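Local coordinates for hypothetical nigD-like protein (Bacteroides caccae, PDB 3QWN) that is of unproven function but, as a NigD-like protein, probably acts as an immunity factor protecting its host against a bacteriocin-type toxin, at residues 61-65 / 66-70; 82-85 / 86-90; 89-92 / 93-97. All blocks are in the same frame, centred on the assembly; numbering follows the deposited sequence.

Contact 1: 61-65 / 66-70; sequences TLSNG and HTATA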
# COMPACT_ATOMS: atom_id res chain seq x y z
N THR A 61 -12.87 -17.97 0.77
CA THR A 61 -13.64 -18.28 -0.43
C THR A 61 -14.36 -19.61 -0.21
O THR A 61 -13.69 -20.60 0.13
CB THR A 61 -12.66 -18.30 -1.60
OG1 THR A 61 -12.24 -16.95 -1.81
CG2 THR A 61 -13.24 -18.90 -2.86
N LEU A 62 -15.70 -19.67 -0.41
CA LEU A 62 -16.45 -20.93 -0.30
C LEU A 62 -17.02 -21.28 -1.65
O LEU A 62 -17.72 -20.45 -2.25
CB LEU A 62 -17.59 -20.87 0.73
CG LEU A 62 -17.42 -20.16 2.05
CD1 LEU A 62 -18.75 -19.83 2.59
CD2 LEU A 62 -16.68 -21.00 3.03
N SER A 63 -16.80 -22.51 -2.12
CA SER A 63 -17.27 -22.89 -3.44
C SER A 63 -18.25 -24.05 -3.40
O SER A 63 -18.09 -24.98 -2.61
CB SER A 63 -16.06 -23.26 -4.32
OG SER A 63 -16.47 -23.60 -5.64
N ASN A 64 -19.21 -24.04 -4.34
CA ASN A 64 -20.20 -25.09 -4.53
C ASN A 64 -19.79 -25.95 -5.70
O ASN A 64 -20.60 -26.76 -6.21
CB ASN A 64 -21.61 -24.51 -4.71
CG ASN A 64 -21.85 -23.75 -6.00
OD1 ASN A 64 -20.96 -23.56 -6.84
ND2 ASN A 64 -23.08 -23.27 -6.17
N GLY A 65 -18.54 -25.72 -6.14
CA GLY A 65 -17.91 -26.42 -7.25
C GLY A 65 -18.11 -25.77 -8.61
O GLY A 65 -17.58 -26.25 -9.60
N HIS A 66 -18.90 -24.70 -8.66
CA HIS A 66 -19.21 -23.95 -9.88
C HIS A 66 -18.97 -22.46 -9.64
O HIS A 66 -18.23 -21.83 -10.38
CB HIS A 66 -20.67 -24.20 -10.33
CG HIS A 66 -20.92 -25.63 -10.71
ND1 HIS A 66 -21.54 -26.51 -9.84
CD2 HIS A 66 -20.56 -26.30 -11.83
CE1 HIS A 66 -21.55 -27.68 -10.46
NE2 HIS A 66 -20.98 -27.60 -11.66
N THR A 67 -19.54 -21.94 -8.56
CA THR A 67 -19.43 -20.55 -8.20
C THR A 67 -18.92 -20.49 -6.75
O THR A 67 -19.08 -21.43 -5.99
CB THR A 67 -20.78 -19.81 -8.50
OG1 THR A 67 -20.83 -18.56 -7.83
CG2 THR A 67 -22.05 -20.62 -8.16
N ALA A 68 -18.23 -19.44 -6.40
CA ALA A 68 -17.71 -19.23 -5.05
C ALA A 68 -18.19 -17.88 -4.50
O ALA A 68 -18.51 -16.97 -5.27
CB ALA A 68 -16.19 -19.27 -5.06
N THR A 69 -18.20 -17.73 -3.18
CA THR A 69 -18.57 -16.46 -2.55
C THR A 69 -17.53 -16.17 -1.51
O THR A 69 -16.76 -17.06 -1.18
CB THR A 69 -20.00 -16.45 -1.98
OG1 THR A 69 -20.13 -17.45 -0.98
CG2 THR A 69 -21.07 -16.64 -3.04
N ALA A 70 -17.46 -14.95 -1.03
CA ALA A 70 -16.51 -14.57 0.00
C ALA A 70 -17.21 -14.35 1.32
O ALA A 70 -18.27 -13.73 1.33
CB ALA A 70 -15.76 -13.29 -0.40

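Contact 2: 82-85 / 86-90; sequences TPKP and ADDPT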
# COMPACT_ATOMS: atom_id res chain seq x y z
N THR A 82 -0.48 9.01 -2.35
CA THR A 82 -0.27 9.42 -3.73
C THR A 82 1.15 10.01 -3.81
O THR A 82 1.46 10.91 -3.01
CB THR A 82 -1.37 10.39 -4.22
OG1 THR A 82 -2.64 9.74 -4.13
CG2 THR A 82 -1.15 10.84 -5.67
N PRO A 83 2.02 9.50 -4.72
CA PRO A 83 3.37 10.08 -4.83
C PRO A 83 3.30 11.58 -5.16
O PRO A 83 2.56 12.00 -6.06
CB PRO A 83 4.01 9.28 -5.98
CG PRO A 83 3.21 8.04 -6.07
CD PRO A 83 1.82 8.44 -5.72
N LYS A 84 4.02 12.39 -4.38
CA LYS A 84 4.02 13.83 -4.53
C LYS A 84 5.46 14.37 -4.47
O LYS A 84 6.27 13.82 -3.71
CB LYS A 84 3.14 14.49 -3.45
CG LYS A 84 1.64 14.41 -3.73
CD LYS A 84 0.86 14.54 -2.43
CE LYS A 84 -0.60 14.15 -2.56
NZ LYS A 84 -1.29 14.04 -1.23
N PRO A 85 5.81 15.44 -5.25
CA PRO A 85 7.18 15.97 -5.20
C PRO A 85 7.51 16.59 -3.85
O PRO A 85 6.59 16.96 -3.12
CB PRO A 85 7.19 17.03 -6.32
CG PRO A 85 5.76 17.44 -6.46
CD PRO A 85 4.97 16.20 -6.21
N ALA A 86 8.81 16.71 -3.51
CA ALA A 86 9.29 17.26 -2.24
C ALA A 86 8.76 18.69 -1.97
O ALA A 86 8.65 19.09 -0.81
CB ALA A 86 10.80 17.25 -2.21
N ASP A 87 8.42 19.44 -3.04
CA ASP A 87 7.91 20.82 -3.01
C ASP A 87 6.38 20.87 -2.84
O ASP A 87 5.82 21.97 -2.81
CB ASP A 87 8.34 21.59 -4.28
CG ASP A 87 7.95 20.95 -5.61
OD1 ASP A 87 6.74 20.89 -5.91
OD2 ASP A 87 8.87 20.56 -6.37
N ASP A 88 5.70 19.71 -2.73
CA ASP A 88 4.24 19.67 -2.56
C ASP A 88 3.84 20.23 -1.19
O ASP A 88 4.57 19.98 -0.23
CB ASP A 88 3.71 18.24 -2.72
CG ASP A 88 2.20 18.14 -2.78
OD1 ASP A 88 1.57 18.07 -1.70
OD2 ASP A 88 1.65 18.16 -3.90
N PRO A 89 2.69 20.94 -1.07
CA PRO A 89 2.28 21.50 0.23
C PRO A 89 2.19 20.49 1.39
O PRO A 89 2.30 20.93 2.55
CB PRO A 89 0.90 22.08 -0.07
CG PRO A 89 0.97 22.47 -1.49
CD PRO A 89 1.75 21.37 -2.14
N THR A 90 1.99 19.17 1.13
CA THR A 90 1.93 18.17 2.22
C THR A 90 3.28 18.06 2.95
O THR A 90 3.30 17.70 4.13
CB THR A 90 1.48 16.77 1.73
OG1 THR A 90 2.20 16.36 0.57
CG2 THR A 90 0.02 16.67 1.47

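Contact 3: 89-92 / 93-97; sequences PTYR and DGLKH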
# COMPACT_ATOMS: atom_id res chain seq x y z
N PRO A 89 2.69 20.94 -1.07
CA PRO A 89 2.28 21.50 0.23
C PRO A 89 2.19 20.49 1.39
O PRO A 89 2.30 20.93 2.55
CB PRO A 89 0.90 22.08 -0.07
CG PRO A 89 0.97 22.47 -1.49
CD PRO A 89 1.75 21.37 -2.14
N THR A 90 1.99 19.17 1.13
CA THR A 90 1.93 18.17 2.22
C THR A 90 3.28 18.06 2.95
O THR A 90 3.30 17.70 4.13
CB THR A 90 1.48 16.77 1.73
OG1 THR A 90 2.20 16.36 0.57
CG2 THR A 90 0.02 16.67 1.47
N TYR A 91 4.39 18.38 2.25
CA TYR A 91 5.75 18.27 2.80
C TYR A 91 6.31 19.61 3.26
O TYR A 91 7.51 19.72 3.49
CB TYR A 91 6.68 17.61 1.76
CG TYR A 91 6.26 16.22 1.35
CD1 TYR A 91 5.96 15.25 2.32
CD2 TYR A 91 6.15 15.86 0.01
CE1 TYR A 91 5.54 13.98 1.96
CE2 TYR A 91 5.73 14.58 -0.36
CZ TYR A 91 5.43 13.65 0.62
OH TYR A 91 5.00 12.39 0.28
N ARG A 92 5.43 20.61 3.43
CA ARG A 92 5.78 21.98 3.84
C ARG A 92 6.61 22.03 5.14
O ARG A 92 7.58 22.80 5.22
CB ARG A 92 4.50 22.82 4.02
CG ARG A 92 4.33 23.92 2.98
CD ARG A 92 3.31 24.96 3.44
NE ARG A 92 1.94 24.44 3.43
CZ ARG A 92 1.07 24.63 2.45
NH1 ARG A 92 1.41 25.33 1.38
NH2 ARG A 92 -0.15 24.11 2.53
N ASP A 93 6.24 21.18 6.15
CA ASP A 93 6.92 21.14 7.45
C ASP A 93 8.19 20.25 7.44
O ASP A 93 8.78 20.03 8.50
CB ASP A 93 5.95 20.72 8.55
CG ASP A 93 4.82 21.71 8.77
OD1 ASP A 93 5.07 22.94 8.67
OD2 ASP A 93 3.68 21.26 9.05
N GLY A 94 8.63 19.84 6.26
CA GLY A 94 9.84 19.03 6.09
C GLY A 94 9.62 17.54 5.89
O GLY A 94 8.60 16.99 6.31
N LEU A 95 10.59 16.90 5.24
CA LEU A 95 10.55 15.46 4.99
C LEU A 95 10.95 14.71 6.25
O LEU A 95 11.94 15.08 6.91
CB LEU A 95 11.46 15.07 3.81
CG LEU A 95 11.19 15.74 2.46
CD1 LEU A 95 12.12 15.21 1.40
CD2 LEU A 95 9.75 15.56 2.01
N LYS A 96 10.14 13.70 6.62
CA LYS A 96 10.35 12.86 7.80
C LYS A 96 10.63 11.47 7.34
O LYS A 96 9.92 10.96 6.47
CB LYS A 96 9.13 12.89 8.75
CG LYS A 96 8.55 14.29 9.04
CD LYS A 96 9.47 15.20 9.87
CE LYS A 96 8.68 16.22 10.68
NZ LYS A 96 7.77 17.06 9.84
N HIS A 97 11.68 10.84 7.89
CA HIS A 97 12.10 9.50 7.48
C HIS A 97 12.42 8.61 8.67
O HIS A 97 13.50 8.03 8.74
CB HIS A 97 13.32 9.58 6.54
CG HIS A 97 13.13 10.49 5.36
ND1 HIS A 97 12.12 10.28 4.43
CD2 HIS A 97 13.83 11.61 5.02
CE1 HIS A 97 12.23 11.27 3.56
NE2 HIS A 97 13.26 12.08 3.85

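Contact 1: 61-65 / 66-70
Leu-62 and Thr-69 face each other as the hydrogen-bonded antiparallel pair of a beta hairpin, Leu-62 N to Thr-69 O and Thr-69 N to Leu-62 O both measuring 2.9 Å. Thr-61 with Ala-70 and Ser-63 with Ala-68 are the non-hydrogen-bonded pairs on either side, and the short strand axes make an angle of 153°. The turn is closed by Asn-64 N, which donates to Thr-67 O at 3.1 Å. This is the outer end of the hairpin formed by strands 52-63 and 68-77 of the OB domain.

Asn-64 does most of the side-chain work. Its CG lies between backbone N and carbonyl carbon (chi1 68°), which folds the amide back over the turn. Asn-64 OD1 takes an almost straight bond from Thr-67 N (2.8 Å, 176° at the hydrogen) and a more bent one from His-66 N at 3.0 Å, both donors tilted out of the amide plane. On the same amide, Asn-64 ND2 rests 3.5 Å from Thr-67 CG2. Ser-63 OG accepts Gly-65 N at 3.0 Å, an ST turn, while the positive phi of Gly-65 suits a glycine. Further along the strands, away from the turn, Thr-61 CG2 meets Ala-68 CB at 3.7 Å, and both residues touch Leu-36. Thr-69, on the other face, sends its OG1 to Ser-39.

Two side-chain oxygens thus gather three backbone N-H groups that the hairpin ladder does not use. The turn is therefore held largely by short-range bonds of its own, from side chains as well as backbone, although most of it lies exposed to solvent.

Contact 2: 82-85 / 86-90
Lys-84 lies with its aliphatic chain across the carboxylate of Asp-88, while its backbone pairs with Ile-130 and Glu-132 at the edge of a mixed sheet in the C-terminal beta-sandwich domain. CG sits beside the backbone N (chi1 -77°) and the chain runs extended beyond it. Lys-84 CB is 3.8 Å from Asp-88 CG, and further out Lys-84 CD is 3.7 Å from Asp-88 OD1. Lys-84 CD also meets Thr-90 OG1 at 3.8 Å, the two side chains crossing at about a right angle. Although the charges are opposite, Lys-84 NZ stays 5.0 Å from Asp-88 OD1, so methylenes rather than the ammonium touch the acid. Tyr-91 also packs on this lysine.

Pro-85 begins a type I beta turn that ends at Asp-88. Pro-85 O receives Asp-88 N at 2.9 Å, with the donor well above the carbonyl plane. Asp-87 brings its carboxylate alongside the pyrrolidine ring, Asp-87 OD1 lying 3.6 Å from Pro-85 CG.

Asp-88, the last residue of that turn, also starts an Asx turn. With CG anti to the backbone N (chi1 -171°), Asp-88 OD1 is brought to Thr-90, accepting Thr-90 N at 3.1 Å and Thr-90 OG1 at 2.9 Å. The two donors arrive from opposite faces of the carboxylate, both on the anti side.

One acidic oxygen thus carries two bonds that fix the start of the 3-10 turn, while the lysine lends it apolar contact and, at most, a distant positive charge that would modestly favour the ionised carboxylate.

Contact 3: 89-92 / 93-97
The Tyr-91 ring is met obliquely at its base by Leu-95 CD2, which lies 3.6 Å from Tyr-91 CG, and Thr-90 OG1 sits over the centre of one ring face, 3.9 Å above the plane. Tyr-148 brings a second ring against it at about 40°. Tyr-91 opens a type I beta turn that ends at Gly-94, part of the loop that follows strand 84-85 in the beta-sandwich domain. The guanidinium of Arg-92 has Pro-89 CB near the rim of one face, and the His-97 ring stacks on Tyr-188.

With its CG beside the backbone N (chi1 -60°), Tyr-91 turns its ring inward. Its OH makes a weak bond to Ile-130 O, and Val-131 touches both Tyr-91 and Leu-95, so the pair closes over strand 127-133. Leu-95 offers one methyl branch, CD2, which also touches Tyr-91 CB at 3.7 Å.

Gly-94 N closes the turn onto Tyr-91 O at 3.0 Å, coming from above the carbonyl plane. At its backbone angles a side chain on Gly-94 would run into the preceding carbonyl oxygen. Past it, Lys-96 curls back toward Asp-93, and Lys-96 NZ makes a weak bond of 3.4 Å to Asp-93 O.

Overall arrangement
From the N terminus, contact 1 comes first: it closes the tip of the hairpin between strands 52-63 and 68-77 in the OB domain. The chain then crosses to the beta-sandwich domain, where contact 2 leads out of strand 84-85 through its turn, its centre about 43 Å from that of contact 1. Contact 3 begins where contact 2 ends, sharing Pro-89 and Thr-90, with centres about 8 Å apart. None nests or crosses; contact 1 closes before the other two open, and those overlap end to end. Contacts 2 and 3 join through the Tyr-91 ring, which packs against the backbone oxygens of Lys-84 and Pro-85, tying the loop to the sheet edge and to strands 127-133 and 142-150.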